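Local coordinates for 190aa long hypothetical protein (Pyrococcus horikoshii, PDB 2DDZ) that is of unknown function but belongs to the DUF366 family, probably distantly related to class II aminoacyl-tRNA synthetases, and assembles as a hexamer, at residues H24-N29 / S36-R41; M4-I9 / R167-L172. All coordinates share one frame; numbering follows the deposited sequence.

Interaction 1. Residues H24-N29 / S36-R41. With GAI (guanidine), chain Q.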
loop_
_atom_site.group_PDB
_atom_site.type_symbol
_atom_site.label_atom_id
_atom_site.label_comp_id
_atom_site.label_asym_id
_atom_site.label_seq_id
_atom_site.Cartn_x
_atom_site.Cartn_y
_atom_site.Cartn_z
ATOM N N HIS E 24 -8.015 3.993 -17.886
ATOM C CA HIS E 24 -7.520 4.887 -18.921
ATOM C C HIS E 24 -8.549 5.155 -20.018
ATOM O O HIS E 24 -8.202 5.633 -21.087
ATOM C CB HIS E 24 -6.228 4.332 -19.526
ATOM C CG HIS E 24 -5.045 4.400 -18.605
ATOM N ND1 HIS E 24 -4.369 5.574 -18.343
ATOM C CD2 HIS E 24 -4.393 3.430 -17.919
ATOM C CE1 HIS E 24 -3.349 5.323 -17.540
ATOM N NE2 HIS E 24 -3.341 4.030 -17.269
ATOM N N TRP E 25 -9.818 4.873 -19.738
ATOM C CA TRP E 25 -10.868 5.101 -20.722
ATOM C C TRP E 25 -10.891 6.556 -21.215
ATOM O O TRP E 25 -10.817 6.815 -22.418
ATOM C CB TRP E 25 -12.229 4.734 -20.140
ATOM C CG TRP E 25 -13.345 4.926 -21.108
ATOM C CD1 TRP E 25 -13.601 4.175 -22.214
ATOM C CD2 TRP E 25 -14.338 5.957 -21.081
ATOM N NE1 TRP E 25 -14.694 4.673 -22.880
ATOM C CE2 TRP E 25 -15.167 5.767 -22.208
ATOM C CE3 TRP E 25 -14.608 7.023 -20.216
ATOM C CZ2 TRP E 25 -16.253 6.605 -22.495
ATOM C CZ3 TRP E 25 -15.695 7.862 -20.500
ATOM C CH2 TRP E 25 -16.501 7.645 -21.632
ATOM N N ALA E 26 -10.992 7.492 -20.271
ATOM C CA ALA E 26 -11.020 8.914 -20.577
ATOM C C ALA E 26 -9.779 9.358 -21.348
ATOM O O ALA E 26 -9.879 10.148 -22.282
ATOM C CB ALA E 26 -11.157 9.740 -19.277
ATOM N N TYR E 27 -8.612 8.858 -20.961
ATOM C CA TYR E 27 -7.384 9.255 -21.623
ATOM C C TYR E 27 -7.252 8.638 -23.003
ATOM O O TYR E 27 -6.777 9.284 -23.945
ATOM C CB TYR E 27 -6.174 8.898 -20.753
ATOM C CG TYR E 27 -4.851 9.315 -21.356
ATOM C CD1 TYR E 27 -4.588 10.653 -21.661
ATOM C CD2 TYR E 27 -3.879 8.362 -21.670
ATOM C CE1 TYR E 27 -3.395 11.034 -22.275
ATOM C CE2 TYR E 27 -2.680 8.728 -22.280
ATOM C CZ TYR E 27 -2.446 10.063 -22.584
ATOM O OH TYR E 27 -1.279 10.408 -23.220
ATOM N N ARG E 28 -7.694 7.395 -23.144
ATOM C CA ARG E 28 -7.614 6.712 -24.435
ATOM C C ARG E 28 -8.524 7.363 -25.468
ATOM O O ARG E 28 -8.127 7.561 -26.611
ATOM C CB ARG E 28 -8.012 5.245 -24.271
ATOM C CG ARG E 28 -6.852 4.302 -24.120
ATOM C CD ARG E 28 -7.323 2.842 -24.057
ATOM N NE ARG E 28 -7.909 2.393 -22.776
ATOM C CZ ARG E 28 -9.214 2.251 -22.520
ATOM N NH1 ARG E 28 -9.605 1.817 -21.334
ATOM N NH2 ARG E 28 -10.130 2.544 -23.433
ATOM N N ASN E 29 -9.732 7.715 -25.037
ATOM C CA ASN E 29 -10.727 8.302 -25.934
ATOM C C ASN E 29 -10.775 9.831 -26.062
ATOM O O ASN E 29 -11.001 10.352 -27.152
ATOM C CB ASN E 29 -12.104 7.775 -25.537
ATOM C CG ASN E 29 -12.237 6.280 -25.777
ATOM O OD1 ASN E 29 -11.857 5.456 -24.940
ATOM N ND2 ASN E 29 -12.772 5.924 -26.931
ATOM N N SER E 36 -10.045 12.238 -13.515
ATOM C CA SER E 36 -11.075 12.832 -14.356
ATOM C C SER E 36 -12.508 12.333 -14.179
ATOM O O SER E 36 -12.772 11.234 -13.677
ATOM C CB SER E 36 -10.698 12.687 -15.832
ATOM O OG SER E 36 -10.795 11.339 -16.256
ATOM N N LEU E 37 -13.432 13.181 -14.618
ATOM C CA LEU E 37 -14.847 12.894 -14.588
ATOM C C LEU E 37 -15.347 13.243 -15.989
ATOM O O LEU E 37 -15.132 14.354 -16.471
ATOM C CB LEU E 37 -15.547 13.749 -13.527
ATOM C CG LEU E 37 -17.083 13.707 -13.532
ATOM C CD1 LEU E 37 -17.609 12.286 -13.307
ATOM C CD2 LEU E 37 -17.589 14.639 -12.459
ATOM N N VAL E 38 -15.969 12.270 -16.647
ATOM C CA VAL E 38 -16.514 12.449 -17.987
ATOM C C VAL E 38 -18.017 12.217 -17.898
ATOM O O VAL E 38 -18.467 11.158 -17.474
ATOM C CB VAL E 38 -15.922 11.432 -18.983
ATOM C CG1 VAL E 38 -16.523 11.656 -20.375
ATOM C CG2 VAL E 38 -14.406 11.569 -19.027
ATOM N N VAL E 39 -18.788 13.216 -18.305
ATOM C CA VAL E 39 -20.243 13.133 -18.250
ATOM C C VAL E 39 -20.837 13.151 -19.638
ATOM O O VAL E 39 -20.512 14.008 -20.458
ATOM C CB VAL E 39 -20.805 14.297 -17.431
ATOM C CG1 VAL E 39 -22.311 14.203 -17.338
ATOM C CG2 VAL E 39 -20.165 14.285 -16.040
ATOM N N PHE E 40 -21.703 12.183 -19.901
ATOM C CA PHE E 40 -22.358 12.089 -21.190
ATOM C C PHE E 40 -23.772 11.539 -21.054
ATOM O O PHE E 40 -24.230 11.206 -19.956
ATOM C CB PHE E 40 -21.552 11.204 -22.140
ATOM C CG PHE E 40 -21.229 9.844 -21.586
ATOM C CD1 PHE E 40 -20.330 9.710 -20.532
ATOM C CD2 PHE E 40 -21.807 8.695 -22.124
ATOM C CE1 PHE E 40 -19.978 8.443 -20.040
ATOM C CE2 PHE E 40 -21.463 7.415 -21.639
ATOM C CZ PHE E 40 -20.553 7.292 -20.588
ATOM N N ARG E 41 -24.464 11.450 -22.186
ATOM C CA ARG E 41 -25.823 10.944 -22.223
ATOM C C ARG E 41 -25.956 9.927 -23.352
ATOM O O ARG E 41 -25.284 10.029 -24.384
ATOM C CB ARG E 41 -26.810 12.102 -22.417
ATOM C CG ARG E 41 -28.279 11.724 -22.301
ATOM C CD ARG E 41 -29.165 12.956 -22.514
ATOM N NE ARG E 41 -30.599 12.656 -22.510
ATOM C CZ ARG E 41 -31.559 13.552 -22.737
ATOM N NH1 ARG E 41 -31.250 14.818 -22.990
ATOM N NH2 ARG E 41 -32.833 13.185 -22.710
HETATM C C GAI Q . -16.527 7.009 -27.803
HETATM N N1 GAI Q . -17.289 5.974 -27.573
HETATM N N2 GAI Q . -16.498 7.599 -29.014
HETATM N N3 GAI Q . -15.752 7.495 -26.802
#
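Helix 25-29 lies across strand 36-41 at 70°, the segment axes 9.6 Å apart at their closest, and Ala-26 and Val-38 bring the two backbones nearest, with CA atoms 7.0 Å apart. Ala-26 points its methyl group toward the strand, where CB meets Val-38 CG2 at 3.7 Å and also lies against the hydroxyl of Ser-36. Trp-25 reaches the strand with CZ3 and CH2 of its six-membered ring: CG stands anti to the backbone N (chi1 -179°), which carries the indole along the strand toward Phe-40. Its CZ3 rests on Val-38 CG1 at 3.9 Å, while CH2 meets Phe-40 CE1 at the same distance, the two ring planes inclined at 39°. A leucine in place of Trp-25 would probably open a gap beside Val-38 and leave Phe-30 without the ring it meets edge-to-face. Further along the helix, Asn-29 belongs to the pocket of a bound guanidine. The contact is buried and largely apolar, joining the helix and second strand of a beta-alpha-beta unit; Phe-30 meets the Trp-25 ring edge-to-face, His-70 stacks on Phe-40, and Ile-72 of strand 68-75 touches both aromatic side chains.

Interaction 2. Residues M4-I9 / R167-L172; sequences MELLII and RSAKAL
Ala-169 meets Leu-6 and Ile-8 where helix 161-184 packs on strand 5-8, the first strand of a beta-alpha-beta unit in an alpha/beta fold with a mixed sheet. The contact is small, burying 120 Å² in all, and Ala-169 contributes the largest share. Its methyl group points at the strand and takes both hydrophobic partners, and the small residue lets the backbones approach to 7.8 Å between the CA atoms of Leu-6 and Ala-169. Leu-6 and Ile-8, two positions apart, direct their side chains to the same side of the strand.

Leu-6 comes to the alanine with both branches of its fork: CD1 lies 4.0 Å and CD2 4.1 Å from Ala-169 CB, so the methyl group sits before the pair rather than against one arm. Ile-8 approaches differently, by the end of its longer branch. CG1 stands anti to the carbonyl carbon (chi1 -50°), and a second turn of -62° folds CD1 toward the helix, while the shorter branch, CG2, makes no close approach to it.

Around these three residues the same helix supplies Val-173 against Leu-6 and Met-165 against Ile-8. On strand 36-45, Leu-37 and Val-39 pack beside the same two residues. The helix is itself backed by helix 81-100, whose Leu-95 and Leu-98 touch Ser-168; the hydroxyl of this serine is bonded to Phe-164 O and Tyr-71 OH. The tightest point across the two segments is Ile-8 CD1 against Ala-169 CB, at 3.4 Å, closer than carbon atoms usually pack.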
loop_
_atom_site.group_PDB
_atom_site.type_symbol
_atom_site.label_atom_id
_atom_site.label_comp_id
_atom_site.label_asym_id
_atom_site.label_seq_id
_atom_site.Cartn_x
_atom_site.Cartn_y
_atom_site.Cartn_z
ATOM N N MET E 4 -8.379 18.916 -10.755
ATOM C CA MET E 4 -8.938 17.702 -11.419
ATOM C C MET E 4 -9.546 18.064 -12.793
ATOM O O MET E 4 -9.879 19.225 -13.027
ATOM C CB MET E 4 -10.029 17.104 -10.531
ATOM C CG MET E 4 -10.724 15.883 -11.090
ATOM S SD MET E 4 -11.967 15.213 -9.976
ATOM C CE MET E 4 -12.628 14.065 -11.042
ATOM N N GLU E 5 -9.723 17.068 -13.668
ATOM C CA GLU E 5 -10.269 17.264 -15.035
ATOM C C GLU E 5 -11.750 16.918 -15.205
ATOM O O GLU E 5 -12.221 15.917 -14.669
ATOM C CB GLU E 5 -9.494 16.412 -16.042
ATOM C CG GLU E 5 -8.135 16.937 -16.457
ATOM C CD GLU E 5 -8.219 18.024 -17.512
ATOM O OE1 GLU E 5 -8.933 17.836 -18.524
ATOM O OE2 GLU E 5 -7.556 19.064 -17.333
ATOM N N LEU E 6 -12.460 17.734 -15.982
ATOM C CA LEU E 6 -13.881 17.527 -16.235
ATOM C C LEU E 6 -14.231 17.684 -17.713
ATOM O O LEU E 6 -13.749 18.593 -18.385
ATOM C CB LEU E 6 -14.722 18.512 -15.423
ATOM C CG LEU E 6 -16.224 18.537 -15.748
ATOM C CD1 LEU E 6 -16.856 17.178 -15.468
ATOM C CD2 LEU E 6 -16.899 19.598 -14.911
ATOM N N LEU E 7 -15.073 16.785 -18.212
ATOM C CA LEU E 7 -15.506 16.821 -19.600
ATOM C C LEU E 7 -16.965 16.409 -19.725
ATOM O O LEU E 7 -17.322 15.272 -19.418
ATOM C CB LEU E 7 -14.657 15.888 -20.467
ATOM C CG LEU E 7 -15.127 15.768 -21.931
ATOM C CD1 LEU E 7 -15.007 17.139 -22.614
ATOM C CD2 LEU E 7 -14.292 14.724 -22.688
ATOM N N ILE E 8 -17.805 17.343 -20.170
ATOM C CA ILE E 8 -19.220 17.066 -20.381
ATOM C C ILE E 8 -19.412 17.003 -21.893
ATOM O O ILE E 8 -19.188 17.993 -22.576
ATOM C CB ILE E 8 -20.125 18.193 -19.846
ATOM C CG1 ILE E 8 -19.762 18.560 -18.407
ATOM C CG2 ILE E 8 -21.576 17.742 -19.875
ATOM C CD1 ILE E 8 -19.946 17.432 -17.429
ATOM N N ILE E 9 -19.809 15.846 -22.415
ATOM C CA ILE E 9 -20.024 15.697 -23.858
ATOM C C ILE E 9 -21.459 16.136 -24.199
ATOM O O ILE E 9 -22.409 15.376 -24.044
ATOM C CB ILE E 9 -19.775 14.240 -24.294
ATOM C CG1 ILE E 9 -18.328 13.873 -23.957
ATOM C CG2 ILE E 9 -20.034 14.073 -25.798
ATOM C CD1 ILE E 9 -18.006 12.417 -24.140
ATOM N N ARG E 167 -24.750 21.143 -13.644
ATOM C CA ARG E 167 -24.688 21.459 -12.219
ATOM C C ARG E 167 -24.188 20.331 -11.333
ATOM O O ARG E 167 -23.457 20.569 -10.369
ATOM C CB ARG E 167 -26.055 21.925 -11.703
ATOM C CG ARG E 167 -25.939 22.651 -10.359
ATOM C CD ARG E 167 -27.286 23.041 -9.784
ATOM N NE ARG E 167 -28.211 23.418 -10.839
ATOM C CZ ARG E 167 -29.435 23.895 -10.635
ATOM N NH1 ARG E 167 -30.206 24.202 -11.676
ATOM N NH2 ARG E 167 -29.894 24.073 -9.403
ATOM N N SER E 168 -24.598 19.107 -11.656
ATOM C CA SER E 168 -24.183 17.947 -10.875
ATOM C C SER E 168 -22.707 17.635 -11.124
ATOM O O SER E 168 -22.003 17.225 -10.201
ATOM C CB SER E 168 -25.071 16.735 -11.206
ATOM O OG SER E 168 -24.956 16.369 -12.569
ATOM N N ALA E 169 -22.230 17.850 -12.350
ATOM C CA ALA E 169 -20.821 17.592 -12.651
ATOM C C ALA E 169 -19.928 18.477 -11.783
ATOM O O ALA E 169 -18.928 18.020 -11.219
ATOM C CB ALA E 169 -20.540 17.855 -14.122
ATOM N N LYS E 170 -20.305 19.746 -11.675
ATOM C CA LYS E 170 -19.560 20.713 -10.873
ATOM C C LYS E 170 -19.625 20.323 -9.391
ATOM O O LYS E 170 -18.653 20.483 -8.654
ATOM C CB LYS E 170 -20.155 22.113 -11.085
ATOM C CG LYS E 170 -19.366 23.274 -10.480
ATOM C CD LYS E 170 -20.112 24.593 -10.700
ATOM C CE LYS E 170 -19.352 25.810 -10.171
ATOM N NZ LYS E 170 -18.156 26.148 -10.996
ATOM N N ALA E 171 -20.774 19.810 -8.962
ATOM C CA ALA E 171 -20.977 19.392 -7.574
ATOM C C ALA E 171 -20.065 18.231 -7.190
ATOM O O ALA E 171 -19.523 18.198 -6.086
ATOM C CB ALA E 171 -22.437 18.991 -7.358
ATOM N N LEU E 172 -19.910 17.276 -8.105
ATOM C CA LEU E 172 -19.071 16.112 -7.869
ATOM C C LEU E 172 -17.584 16.462 -7.896
ATOM O O LEU E 172 -16.806 15.942 -7.093
ATOM C CB LEU E 172 -19.386 15.021 -8.895
ATOM C CG LEU E 172 -20.814 14.466 -8.819
ATOM C CD1 LEU E 172 -20.890 13.181 -9.624
ATOM C CD2 LEU E 172 -21.208 14.208 -7.369
#

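Overall arrangement
From the N terminus, strand 5-8 leads to helix 25-30 and then to strand 36-45, its parallel neighbour in the sheet. Interaction 1 closes a short loop, with six residues between its segments. Interaction 2 closes a far longer one, with 157 intervening residues, as helix 161-184 returns to the first strand; the short loop lies wholly within the long one, and the two do not cross. Their centres are 11 Å apart and the adjoining strands link them directly: Val-39 probably accepts a hydrogen bond from Ile-9 and gives one to Leu-7. Together they tie an early helix and a late one to neighbouring strands of one sheet.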